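PDB 3GCF: terminal oxygenase component of carbazole 1,9a-dioxygenase from Nocardioides aromaticivorans, which catalyses dioxygenation of carbazole at its 1 and 9a positions, as the Rieske non-haem iron oxygenase that accepts electrons from a ferredoxin. Local coordinates for the interface of chains A and B. Residues are numbered along the deposited sequence; one frame, centred on the assembly and turned at random. Chains: chain A/B, Terminal oxygenase component of carbazole 1,9a-dioxygenase.

The interface of chains A and B. Residues chain A 183, 188-189, 191-192, 339-340, 344; chain B 97-98.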
# COMPACT_ATOMS: atom_id res chain seq x y z
N ASN A 183 19.62 -1.37 18.41
CA ASN A 183 18.68 -1.83 19.43
C ASN A 183 19.34 -2.98 20.19
O ASN A 183 19.07 -3.20 21.37
CB ASN A 183 17.38 -2.30 18.78
CG ASN A 183 16.58 -3.24 19.67
OD1 ASN A 183 16.55 -4.45 19.45
ND2 ASN A 183 15.94 -2.69 20.69
N THR A 188 20.79 0.66 27.81
CA THR A 188 19.71 1.12 28.69
C THR A 188 18.31 0.80 28.15
O THR A 188 17.32 1.01 28.84
CB THR A 188 19.81 2.64 28.98
OG1 THR A 188 19.71 3.39 27.76
CG2 THR A 188 21.13 2.95 29.66
N HIS A 189 18.22 0.26 26.94
CA HIS A 189 16.92 -0.08 26.38
C HIS A 189 16.32 -1.29 27.12
O HIS A 189 15.13 -1.57 27.01
CB HIS A 189 17.03 -0.42 24.88
CG HIS A 189 17.24 -1.88 24.61
ND1 HIS A 189 18.46 -2.50 24.78
CD2 HIS A 189 16.38 -2.86 24.24
CE1 HIS A 189 18.34 -3.79 24.51
NE2 HIS A 189 17.09 -4.03 24.18
N PHE A 191 15.34 -1.66 29.80
CA PHE A 191 14.26 -1.22 30.69
C PHE A 191 12.97 -1.88 30.18
O PHE A 191 12.19 -2.43 30.97
CB PHE A 191 14.15 0.31 30.62
CG PHE A 191 12.91 0.87 31.27
CD1 PHE A 191 12.74 0.79 32.65
CD2 PHE A 191 11.94 1.51 30.51
CE1 PHE A 191 11.60 1.34 33.26
CE2 PHE A 191 10.80 2.07 31.11
CZ PHE A 191 10.63 1.98 32.48
N MET A 192 12.77 -1.84 28.87
CA MET A 192 11.56 -2.39 28.25
C MET A 192 11.40 -3.90 28.40
O MET A 192 10.31 -4.43 28.15
CB MET A 192 11.53 -2.04 26.75
CG MET A 192 12.32 -2.99 25.86
SD MET A 192 12.16 -2.65 24.09
CE MET A 192 10.48 -3.17 23.81
N TRP A 339 9.06 -4.98 17.75
CA TRP A 339 8.25 -3.77 17.59
C TRP A 339 8.99 -2.53 18.07
O TRP A 339 8.69 -1.42 17.64
CB TRP A 339 6.88 -3.89 18.29
CG TRP A 339 6.89 -4.16 19.78
CD1 TRP A 339 6.75 -5.38 20.39
CD2 TRP A 339 6.96 -3.19 20.83
NE1 TRP A 339 6.74 -5.22 21.75
CE2 TRP A 339 6.86 -3.89 22.06
CE3 TRP A 339 7.10 -1.80 20.86
CZ2 TRP A 339 6.90 -3.25 23.30
CZ3 TRP A 339 7.14 -1.15 22.11
CH2 TRP A 339 7.04 -1.88 23.31
N ALA A 340 9.96 -2.71 18.96
CA ALA A 340 10.74 -1.57 19.44
C ALA A 340 11.50 -0.97 18.27
O ALA A 340 11.57 0.24 18.11
CB ALA A 340 11.71 -2.01 20.53
N GLN A 344 10.67 2.83 15.57
CA GLN A 344 11.66 3.85 15.23
C GLN A 344 11.77 4.11 13.73
O GLN A 344 12.33 5.11 13.31
CB GLN A 344 13.05 3.43 15.74
CG GLN A 344 13.17 3.24 17.24
CD GLN A 344 14.51 2.64 17.66
OE1 GLN A 344 15.57 3.24 17.47
NE2 GLN A 344 14.47 1.44 18.22
N TRP B 97 8.57 4.25 27.21
CA TRP B 97 8.70 2.82 27.42
C TRP B 97 10.05 2.26 26.98
O TRP B 97 10.39 1.13 27.33
CB TRP B 97 7.61 2.08 26.63
CG TRP B 97 7.60 2.44 25.16
CD1 TRP B 97 6.84 3.41 24.57
CD2 TRP B 97 8.44 1.90 24.13
NE1 TRP B 97 7.15 3.51 23.23
CE2 TRP B 97 8.12 2.60 22.93
CE3 TRP B 97 9.42 0.91 24.10
CZ2 TRP B 97 8.76 2.32 21.72
CZ3 TRP B 97 10.06 0.63 22.88
CH2 TRP B 97 9.72 1.34 21.71
N TYR B 98 10.81 3.02 26.21
CA TYR B 98 12.08 2.53 25.69
C TYR B 98 13.28 2.62 26.63
O TYR B 98 13.87 1.59 26.97
CB TYR B 98 12.38 3.22 24.35
CG TYR B 98 13.20 2.39 23.38
CD1 TYR B 98 13.45 1.04 23.61
CD2 TYR B 98 13.76 2.98 22.24
CE1 TYR B 98 14.25 0.29 22.73
CE2 TYR B 98 14.56 2.25 21.37
CZ TYR B 98 14.80 0.91 21.62
OH TYR B 98 15.64 0.20 20.78
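A:Trp339 meets B:Trp97 in a tilted edge-to-face contact: its benzo corner CZ3 stands 3.4 Å above the plane of the B:Trp97 indole, offset toward the rim, and lies 3.5 Å from B:Trp97 CZ3. The two side chains approach tip to tip across a subunit boundary of a Rieske oxygenase trimer, where the Rieske cluster-binding loop of chain B, with B:Trp97 and B:Tyr98 between the ligands B:Cys96 and B:His99, docks against the catalytic domain of chain A. This probably sets the chain B cluster beside the chain A iron site for electron transfer between subunits, as in this family. On the opposite face of B:Trp97 rests B:Tyr98 CB, which leaves the indole clamped between its own neighbour and A:Trp339. A:Met192, bent at chi3 (-71°), brings its methyl CE over one face of A:Trp339 and within 3.9 Å of B:Trp97 CZ3, while its SD packs on B:Tyr98 CE1. A:Ala340 CA lies off the benzo edge, 3.8 Å from B:Trp97 CH2.

The phenol ring of B:Tyr98, with CG anti to the backbone N, extends past A:His189, a ligand of the catalytic iron; A:His189 CB lies 3.6 Å from B:Tyr98 CE1. At the rim, A:Asn183 ND2 donates to the B:Tyr98 phenol OH at 2.9 Å, nearly straight (163° at H), with amide and ring close to coplanar. The A:Gln344 side chain crosses that of B:Tyr98 at about a right angle, its amide tilted 59° to the phenol ring; A:Gln344 NE2 makes a weak, bent bond to the same OH but a straighter one, 3.1 Å, to A:Ala340 O, which probably fixes the amide's rotation. A phenylalanine in place of B:Tyr98 would probably leave A:Asn183 ND2 without its acceptor and remove the weak A:Gln344 NE2 contact, letting the A:Asn183 amide turn.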